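SidF, inhibitor of growth family, member 3 (PDB 4FYF) is probably a phosphatidylinositol phosphate phosphatase that removes phosphate from the inositol headgroup of membrane lipids. Local coordinates at residues N446-D451 with C636-A641; Y379-M384 with A412-W417; L241-M246 with E299-T304. The protein carries 1 engineered substitution. All coordinates share one frame; numbering follows the deposited sequence.

Interaction 1. Residues N446-D451 with C636-A641. With HG (mercury (II) ion), chain D.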
loop_
_atom_site.group_PDB
_atom_site.type_symbol
_atom_site.label_atom_id
_atom_site.label_comp_id
_atom_site.label_asym_id
_atom_site.label_seq_id
_atom_site.Cartn_x
_atom_site.Cartn_y
_atom_site.Cartn_z
ATOM N N ASN A 446 -9.535 14.228 -14.389
ATOM C CA ASN A 446 -10.323 15.452 -14.152
ATOM C C ASN A 446 -10.485 15.828 -12.645
ATOM O O ASN A 446 -10.332 17.020 -12.235
ATOM C CB ASN A 446 -11.704 15.407 -14.826
ATOM C CG ASN A 446 -11.628 15.430 -16.321
ATOM O OD1 ASN A 446 -10.743 16.057 -16.912
ATOM N ND2 ASN A 446 -12.565 14.748 -16.950
ATOM N N GLN A 447 -10.787 14.809 -11.851
ATOM C CA GLN A 447 -11.004 14.969 -10.418
ATOM C C GLN A 447 -9.788 15.559 -9.727
ATOM O O GLN A 447 -9.926 16.492 -8.917
ATOM C CB GLN A 447 -11.276 13.613 -9.825
ATOM C CG GLN A 447 -12.729 13.266 -9.871
ATOM C CD GLN A 447 -12.968 11.856 -9.366
ATOM O OE1 GLN A 447 -12.028 10.995 -9.286
ATOM N NE2 GLN A 447 -14.243 11.588 -9.025
ATOM N N MET A 448 -8.609 15.000 -10.050
ATOM C CA MET A 448 -7.344 15.449 -9.466
ATOM C C MET A 448 -6.986 16.854 -9.937
ATOM O O MET A 448 -6.576 17.688 -9.150
ATOM C CB MET A 448 -6.171 14.500 -9.773
ATOM C CG MET A 448 -6.312 13.129 -9.151
ATOM S SD MET A 448 -6.613 13.184 -7.391
ATOM C CE MET A 448 -4.937 13.294 -6.808
ATOM N N THR A 449 -7.101 17.103 -11.223
ATOM C CA THR A 449 -6.773 18.420 -11.720
ATOM C C THR A 449 -7.758 19.502 -11.222
ATOM O O THR A 449 -7.309 20.572 -10.861
ATOM C CB THR A 449 -6.504 18.443 -13.240
ATOM O OG1 THR A 449 -7.194 19.549 -13.833
ATOM C CG2 THR A 449 -6.942 17.165 -13.898
ATOM N N ASP A 450 -9.065 19.205 -11.136
ATOM C CA ASP A 450 -10.006 20.099 -10.389
ATOM C C ASP A 450 -9.594 20.301 -8.923
ATOM O O ASP A 450 -9.551 21.449 -8.480
ATOM C CB ASP A 450 -11.496 19.688 -10.494
ATOM C CG ASP A 450 -12.118 20.073 -11.840
ATOM O OD1 ASP A 450 -12.311 21.296 -12.073
ATOM O OD2 ASP A 450 -12.431 19.165 -12.665
ATOM N N ASP A 451 -9.260 19.219 -8.190
ATOM C CA ASP A 451 -8.726 19.365 -6.805
ATOM C C ASP A 451 -7.574 20.333 -6.689
ATOM O O ASP A 451 -7.479 21.070 -5.729
ATOM C CB ASP A 451 -8.288 18.044 -6.197
ATOM C CG ASP A 451 -9.447 17.119 -6.000
ATOM O OD1 ASP A 451 -10.598 17.572 -6.201
ATOM O OD2 ASP A 451 -9.224 15.937 -5.678
ATOM N N CYS A 636 -0.564 12.687 -2.124
ATOM C CA CYS A 636 0.097 12.903 -0.838
ATOM C C CYS A 636 0.394 14.403 -0.586
ATOM O O CYS A 636 0.259 14.858 0.534
ATOM C CB CYS A 636 1.433 12.159 -0.830
ATOM S SG CYS A 636 2.133 11.786 0.726
ATOM N N GLU A 637 0.622 15.232 -1.463
ATOM C CA GLU A 637 0.698 16.700 -1.299
ATOM C C GLU A 637 -0.664 17.325 -0.949
ATOM O O GLU A 637 -0.719 18.374 -0.358
ATOM C CB GLU A 637 1.092 17.419 -2.627
ATOM C CG GLU A 637 2.557 17.479 -3.018
ATOM C CD GLU A 637 3.488 18.130 -1.997
ATOM O OE1 GLU A 637 3.110 19.093 -1.283
ATOM O OE2 GLU A 637 4.637 17.656 -1.945
ATOM N N LEU A 638 -1.747 16.739 -1.447
ATOM C CA LEU A 638 -3.066 17.340 -1.264
ATOM C C LEU A 638 -3.591 16.811 0.027
ATOM O O LEU A 638 -4.723 17.106 0.397
ATOM C CB LEU A 638 -4.015 16.978 -2.398
ATOM C CG LEU A 638 -3.669 17.556 -3.760
ATOM C CD1 LEU A 638 -4.800 17.218 -4.724
ATOM C CD2 LEU A 638 -3.333 19.066 -3.691
ATOM N N ASP A 639 -2.735 16.004 0.682
ATOM C CA ASP A 639 -2.976 15.459 2.014
ATOM C C ASP A 639 -4.122 14.439 2.027
ATOM O O ASP A 639 -4.860 14.325 2.984
ATOM C CB ASP A 639 -3.218 16.603 3.032
ATOM C CG ASP A 639 -3.204 16.118 4.481
ATOM O OD1 ASP A 639 -2.317 15.284 4.846
ATOM O OD2 ASP A 639 -4.089 16.588 5.248
ATOM N N TYR A 640 -4.224 13.666 0.963
ATOM C CA TYR A 640 -5.087 12.498 0.910
ATOM C C TYR A 640 -4.327 11.296 1.475
ATOM O O TYR A 640 -3.101 11.343 1.592
ATOM C CB TYR A 640 -5.381 12.249 -0.562
ATOM C CG TYR A 640 -6.090 13.395 -1.266
ATOM C CD1 TYR A 640 -6.731 14.433 -0.534
ATOM C CD2 TYR A 640 -6.261 13.369 -2.641
ATOM C CE1 TYR A 640 -7.444 15.469 -1.169
ATOM C CE2 TYR A 640 -6.979 14.382 -3.295
ATOM C CZ TYR A 640 -7.576 15.415 -2.573
ATOM O OH TYR A 640 -8.273 16.372 -3.268
ATOM N N ALA A 641 -5.023 10.221 1.842
ATOM C CA ALA A 641 -4.352 8.981 2.150
ATOM C C ALA A 641 -4.158 8.201 0.828
ATOM O O ALA A 641 -5.122 7.836 0.165
ATOM C CB ALA A 641 -5.173 8.181 3.142
HETATM HG HG HG D . 3.480 13.973 0.273
#
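Tyr640 and Asp451 provide the polar bond of this contact, the tyrosine OH donating to Asp451 OD2 at 2.6 Å. The carboxylate oxygen sits at the edge of the ring, near the ring plane, yet the hydroxyl reaches it from above the carboxylate plane, 64° out of it; the carboxylate and ring planes are perpendicular. Asp451 OD2 also forms a salt bridge with Arg413, and OD1 one with Arg454, so both oxygens are held and the side chain is probably kept ionised. Helix 438-459, which carries Asp451, here faces the C-terminal end of helix 626-637. That helix closes in a Schellman motif at Asp639, whose positive phi turns the chain toward strand 641-645 and leaves Leu638 and Tyr640 both facing Asp451. Within 636-641, Leu638 CB covers one face of the Tyr640 ring, 3.8 Å above its centre. Apolar contacts across the interface lie beside the bond: Leu638 CD1 meets Asp451 CB at 3.9 Å. Met448, bent at both chi2 and chi3 (-53° and -85°), brings its methyl CE to 4.2 Å from Tyr640 CE2, approaching the ring obliquely; it also touches Met631 and Leu634. The mercury ion is bound by Cys636 SG at 2.6 Å.

Interaction 2. Residues Y379-M384 with A412-W417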
loop_
_atom_site.group_PDB
_atom_site.type_symbol
_atom_site.label_atom_id
_atom_site.label_comp_id
_atom_site.label_asym_id
_atom_site.label_seq_id
_atom_site.Cartn_x
_atom_site.Cartn_y
_atom_site.Cartn_z
ATOM N N TYR A 379 -14.792 -3.933 -8.996
ATOM C CA TYR A 379 -15.568 -4.043 -7.778
ATOM C C TYR A 379 -15.102 -2.962 -6.813
ATOM O O TYR A 379 -15.900 -2.383 -6.080
ATOM C CB TYR A 379 -15.421 -5.419 -7.148
ATOM C CG TYR A 379 -16.158 -6.563 -7.830
ATOM C CD1 TYR A 379 -16.766 -6.403 -9.080
ATOM C CD2 TYR A 379 -16.229 -7.809 -7.220
ATOM C CE1 TYR A 379 -17.408 -7.447 -9.698
ATOM C CE2 TYR A 379 -16.863 -8.854 -7.840
ATOM C CZ TYR A 379 -17.438 -8.658 -9.075
ATOM O OH TYR A 379 -18.054 -9.703 -9.673
ATOM N N VAL A 380 -13.804 -2.676 -6.849
ATOM C CA VAL A 380 -13.225 -1.689 -5.970
ATOM C C VAL A 380 -13.616 -0.285 -6.380
ATOM O O VAL A 380 -14.028 0.494 -5.529
ATOM C CB VAL A 380 -11.707 -1.850 -5.807
ATOM C CG1 VAL A 380 -11.189 -0.709 -4.950
ATOM C CG2 VAL A 380 -11.407 -3.159 -5.110
ATOM N N ARG A 381 -13.565 0.028 -7.669
ATOM C CA ARG A 381 -14.047 1.339 -8.132
ATOM C C ARG A 381 -15.561 1.546 -7.817
ATOM O O ARG A 381 -15.980 2.598 -7.349
ATOM C CB ARG A 381 -13.751 1.476 -9.615
ATOM C CG ARG A 381 -13.727 2.871 -10.191
ATOM C CD ARG A 381 -15.102 3.511 -10.213
ATOM N NE ARG A 381 -16.132 2.640 -10.761
ATOM C CZ ARG A 381 -17.451 2.871 -10.674
ATOM N NH1 ARG A 381 -17.908 3.950 -10.036
ATOM N NH2 ARG A 381 -18.324 2.024 -11.210
ATOM N N GLN A 382 -16.365 0.521 -8.036
ATOM C CA GLN A 382 -17.777 0.517 -7.635
ATOM C C GLN A 382 -17.995 0.953 -6.148
ATOM O O GLN A 382 -18.684 1.956 -5.868
ATOM C CB GLN A 382 -18.324 -0.891 -7.824
ATOM C CG GLN A 382 -19.788 -0.944 -8.144
ATOM C CD GLN A 382 -20.238 -2.289 -8.680
ATOM O OE1 GLN A 382 -21.414 -2.616 -8.545
ATOM N NE2 GLN A 382 -19.322 -3.069 -9.317
ATOM N N MET A 383 -17.406 0.165 -5.241
ATOM C CA MET A 383 -17.556 0.289 -3.809
ATOM C C MET A 383 -16.914 1.546 -3.229
ATOM O O MET A 383 -17.462 2.122 -2.334
ATOM C CB MET A 383 -17.050 -0.967 -3.067
ATOM C CG MET A 383 -17.669 -2.291 -3.481
ATOM S SD MET A 383 -19.481 -2.450 -3.659
ATOM C CE MET A 383 -19.951 -1.098 -4.659
ATOM N N MET A 384 -15.749 1.963 -3.715
ATOM C CA MET A 384 -15.252 3.277 -3.335
ATOM C C MET A 384 -16.293 4.353 -3.704
ATOM O O MET A 384 -16.546 5.270 -2.916
ATOM C CB MET A 384 -13.882 3.579 -3.963
ATOM C CG MET A 384 -12.706 2.802 -3.351
ATOM S SD MET A 384 -11.177 2.947 -4.287
ATOM C CE MET A 384 -10.891 4.669 -4.169
ATOM N N ALA A 412 -13.683 9.510 -2.651
ATOM C CA ALA A 412 -12.877 8.552 -3.423
ATOM C C ALA A 412 -12.170 9.149 -4.651
ATOM O O ALA A 412 -12.734 9.956 -5.350
ATOM C CB ALA A 412 -13.755 7.398 -3.897
ATOM N N ARG A 413 -10.912 8.788 -4.858
ATOM C CA ARG A 413 -10.249 9.005 -6.114
ATOM C C ARG A 413 -9.518 7.713 -6.455
ATOM O O ARG A 413 -8.614 7.284 -5.708
ATOM C CB ARG A 413 -9.226 10.118 -5.997
ATOM C CG ARG A 413 -9.765 11.398 -5.395
ATOM C CD ARG A 413 -10.182 12.330 -6.490
ATOM N NE ARG A 413 -10.695 13.552 -5.942
ATOM C CZ ARG A 413 -11.974 13.759 -5.623
ATOM N NH1 ARG A 413 -12.886 12.806 -5.793
ATOM N NH2 ARG A 413 -12.348 14.930 -5.137
ATOM N N MET A 414 -9.882 7.106 -7.572
ATOM C CA MET A 414 -9.291 5.847 -7.963
ATOM C C MET A 414 -8.816 5.884 -9.372
ATOM O O MET A 414 -9.528 6.373 -10.248
ATOM C CB MET A 414 -10.274 4.691 -7.850
ATOM C CG MET A 414 -9.886 3.508 -8.736
ATOM S SD MET A 414 -10.640 2.079 -8.080
ATOM C CE MET A 414 -9.725 0.857 -8.982
ATOM N N SER A 415 -7.638 5.316 -9.585
ATOM C CA SER A 415 -7.040 5.276 -10.905
ATOM C C SER A 415 -6.428 3.885 -11.134
ATOM O O SER A 415 -6.071 3.193 -10.165
ATOM C CB SER A 415 -5.941 6.324 -10.987
ATOM O OG SER A 415 -4.749 5.866 -10.320
ATOM N N SER A 416 -6.280 3.474 -12.390
ATOM C CA SER A 416 -5.843 2.110 -12.669
ATOM C C SER A 416 -5.060 2.063 -13.967
ATOM O O SER A 416 -5.655 2.013 -15.042
ATOM C CB SER A 416 -7.042 1.186 -12.816
ATOM O OG SER A 416 -6.672 -0.149 -12.541
ATOM N N TRP A 417 -3.737 2.136 -13.867
ATOM C CA TRP A 417 -2.859 2.103 -15.048
ATOM C C TRP A 417 -1.909 0.998 -14.812
ATOM O O TRP A 417 -1.185 1.007 -13.811
ATOM C CB TRP A 417 -2.051 3.389 -15.191
ATOM C CG TRP A 417 -2.813 4.594 -15.712
ATOM C CD1 TRP A 417 -3.306 4.796 -17.010
ATOM C CD2 TRP A 417 -3.171 5.825 -14.977
ATOM N NE1 TRP A 417 -3.948 6.004 -17.094
ATOM C CE2 TRP A 417 -3.866 6.686 -15.943
ATOM C CE3 TRP A 417 -2.951 6.292 -13.701
ATOM C CZ2 TRP A 417 -4.341 7.946 -15.596
ATOM C CZ3 TRP A 417 -3.406 7.556 -13.357
ATOM C CH2 TRP A 417 -4.116 8.354 -14.269
#
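This is a buried, apolar helix-on-sheet contact, with helix 373-387 lying on one face of the mixed four-stranded sheet against strand 403-416. The two segments run nearly antiparallel, at 165°, with their axes 8.9 Å apart at the closest approach; Met414 and Met384 supply most of the interface, with Ala412 and Arg381 adding less. Met414 reaches from the strand to the helix: its CG is anti to the backbone N (chi1 158°) and the chain continues extended, so the thioether arrives at the helix backbone. There Met414 SD lies 3.5 Å from both CA and CB of Arg381, and 4.2 Å from Val380 CG1 on the preceding residue. The Met384 side chain crosses Met414 at about a right angle; bent only at chi3, it sets its methyl CE 3.7 Å from Met414 CB. Nearer the start of the segment, Ala412 CB fits under the helix, 3.8 Å from Met384 CB. Tyr358 of strand 352-360 touches Val380, Met384 and Met414 alike, extending this layer onto the neighbouring strand. The guanidinium of Arg381 leads away from the strand to Asp385 and Glu543. Arg413 leaves from the opposite face of the strand toward its main partner, Asp451 of helix 438-459, and Arg413 NH1 donates to Ala412 O at 2.9 Å from above the carbonyl plane, with a bent angle of 131° at the hydrogen.

Interaction 3. Residues L241-M246 with E299-T304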
loop_
_atom_site.group_PDB
_atom_site.type_symbol
_atom_site.label_atom_id
_atom_site.label_comp_id
_atom_site.label_asym_id
_atom_site.label_seq_id
_atom_site.Cartn_x
_atom_site.Cartn_y
_atom_site.Cartn_z
ATOM N N LEU A 241 -13.624 -12.125 5.683
ATOM C CA LEU A 241 -13.626 -10.661 5.776
ATOM C C LEU A 241 -12.295 -10.054 6.214
ATOM O O LEU A 241 -11.532 -10.673 6.947
ATOM C CB LEU A 241 -14.743 -10.213 6.712
ATOM C CG LEU A 241 -16.139 -10.703 6.325
ATOM C CD1 LEU A 241 -17.156 -10.070 7.262
ATOM C CD2 LEU A 241 -16.467 -10.342 4.872
ATOM N N GLY A 242 -12.027 -8.842 5.751
ATOM C CA GLY A 242 -10.859 -8.094 6.177
ATOM C C GLY A 242 -9.857 -7.931 5.047
ATOM O O GLY A 242 -9.649 -8.864 4.265
ATOM N N ASN A 243 -9.260 -6.736 4.954
ATOM C CA ASN A 243 -8.179 -6.427 4.009
ATOM C C ASN A 243 -6.825 -7.108 4.305
ATOM O O ASN A 243 -6.445 -7.325 5.456
ATOM C CB ASN A 243 -7.937 -4.939 4.038
ATOM C CG ASN A 243 -9.067 -4.160 3.446
ATOM O OD1 ASN A 243 -9.165 -4.062 2.234
ATOM N ND2 ASN A 243 -9.911 -3.557 4.303
ATOM N N SER A 244 -6.050 -7.419 3.291
ATOM C CA SER A 244 -4.716 -7.907 3.666
ATOM C C SER A 244 -3.562 -7.351 2.869
ATOM O O SER A 244 -3.737 -6.569 1.913
ATOM C CB SER A 244 -4.650 -9.445 3.847
ATOM O OG SER A 244 -5.034 -10.123 2.665
ATOM N N SER A 245 -2.382 -7.722 3.338
ATOM C CA SER A 245 -1.146 -7.106 2.897
ATOM C C SER A 245 -1.246 -5.549 2.889
ATOM O O SER A 245 -0.931 -4.934 1.887
ATOM C CB SER A 245 -0.780 -7.672 1.516
ATOM O OG SER A 245 0.576 -7.423 1.164
ATOM N N MET A 246 -1.718 -4.957 3.994
ATOM C CA MET A 246 -1.797 -3.503 4.205
ATOM C C MET A 246 -0.930 -3.075 5.392
ATOM O O MET A 246 -0.986 -3.703 6.447
ATOM C CB MET A 246 -3.244 -3.012 4.429
ATOM C CG MET A 246 -3.438 -1.471 4.245
ATOM S SD MET A 246 -5.129 -1.004 3.922
ATOM C CE MET A 246 -5.287 0.762 4.282
ATOM N N GLU A 299 -15.527 -0.264 4.034
ATOM C CA GLU A 299 -15.727 0.471 5.281
ATOM C C GLU A 299 -14.589 0.267 6.281
ATOM O O GLU A 299 -14.300 1.173 7.056
ATOM C CB GLU A 299 -17.133 0.337 5.918
ATOM C CG GLU A 299 -17.721 -1.056 5.905
ATOM C CD GLU A 299 -18.613 -1.344 7.113
ATOM O OE1 GLU A 299 -18.247 -2.361 7.794
ATOM O OE2 GLU A 299 -19.642 -0.596 7.344
ATOM N N GLU A 300 -13.897 -0.874 6.201
ATOM C CA GLU A 300 -12.718 -1.082 7.045
ATOM C C GLU A 300 -11.614 -0.121 6.670
ATOM O O GLU A 300 -11.034 0.468 7.544
ATOM C CB GLU A 300 -12.180 -2.517 7.027
ATOM C CG GLU A 300 -11.167 -2.741 8.133
ATOM C CD GLU A 300 -10.296 -4.001 8.015
ATOM O OE1 GLU A 300 -9.487 -4.224 8.962
ATOM O OE2 GLU A 300 -10.352 -4.750 7.006
ATOM N N VAL A 301 -11.351 0.038 5.369
ATOM C CA VAL A 301 -10.418 1.065 4.843
ATOM C C VAL A 301 -10.767 2.498 5.370
ATOM O O VAL A 301 -9.858 3.276 5.733
ATOM C CB VAL A 301 -10.392 1.048 3.276
ATOM C CG1 VAL A 301 -9.754 2.297 2.673
ATOM C CG2 VAL A 301 -9.733 -0.208 2.764
ATOM N N ILE A 302 -12.073 2.822 5.368
ATOM C CA ILE A 302 -12.560 4.109 5.801
ATOM C C ILE A 302 -12.216 4.242 7.286
ATOM O O ILE A 302 -11.638 5.256 7.727
ATOM C CB ILE A 302 -14.075 4.335 5.523
ATOM C CG1 ILE A 302 -14.332 4.404 3.998
ATOM C CG2 ILE A 302 -14.542 5.624 6.196
ATOM C CD1 ILE A 302 -15.794 4.471 3.587
ATOM N N GLN A 303 -12.550 3.213 8.055
ATOM C CA GLN A 303 -12.166 3.216 9.443
ATOM C C GLN A 303 -10.665 3.410 9.621
ATOM O O GLN A 303 -10.262 4.230 10.454
ATOM C CB GLN A 303 -12.575 1.962 10.130
ATOM C CG GLN A 303 -12.429 2.055 11.628
ATOM C CD GLN A 303 -13.091 0.885 12.264
ATOM O OE1 GLN A 303 -12.480 -0.197 12.403
ATOM N NE2 GLN A 303 -14.366 1.049 12.599
ATOM N N THR A 304 -9.847 2.718 8.835
ATOM C CA THR A 304 -8.425 2.880 9.044
ATOM C C THR A 304 -7.848 4.228 8.564
ATOM O O THR A 304 -6.946 4.714 9.173
ATOM C CB THR A 304 -7.480 1.590 8.822
ATOM O OG1 THR A 304 -6.532 1.793 7.770
ATOM C CG2 THR A 304 -8.169 0.310 8.731
#
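Asn243 and Glu300 form the tight end of a contact between helix 284-311 and the loop entering strand 247-254, and so tie that helix to the mixed six-stranded sheet. One carboxylate oxygen, Glu300 OE2, takes two N-H groups from the same residue. The backbone Asn243 N donates nearly straight to Glu300 OE2, at 3.1 Å and 171°, close to the line of the C-O bond. The side-chain Asn243 ND2 approaches Glu300 OE2 at 3.0 Å from above the carboxylate plane, with a more bent angle of 146°. Glu300 spans the gap because its chain is fully extended, with CG anti to the backbone N (chi1 -168°). The amide in turn rests against Val301, whose CG2 is 3.7 Å from Asn243 ND2. Asn297, one turn earlier on the helix, completes the anchorage: its O accepts from the Asn243 amide and its OD1 from Gly242 N. Gly242 CA lies 3.5 Å from Glu300 OE2, and its backbone angles call for glycine, since any CB would press on the preceding carbonyl O. The loop then rises off the helix. Ser244 is exposed to solvent and Ser245 partly so, with the Ser245 hydroxyl bonded to Ser648 O rather than to the helix. The chain returns at buried Met246, about 3 Å from a mercury ion, which meets the helix through its methyl alone. Met246 CE lies 3.8 Å from Thr304 OG1.

Overall arrangement
Interactions 1 and 2 are joined directly: Arg413 NE and Asp451 OD2 form a salt bridge of 2.8 Å, so strand 403-416 has helix 373-387 on one face and helix 438-459 on the other. Their centres are 15 Å apart. Interaction 3 touches neither, its nearest atoms lying about 7 Å from each, and its centre is 15 Å from that of interaction 2 and 22 Å from that of interaction 1. Interaction 1 leads into strand 641-645, and the loop of interaction 3 bonds to Ser648 just beyond it. The loop from there to the start of helix 652-668 has the CX5R spacing of a phosphatase P-loop, with serine in the cysteine position, consistent with an active site here.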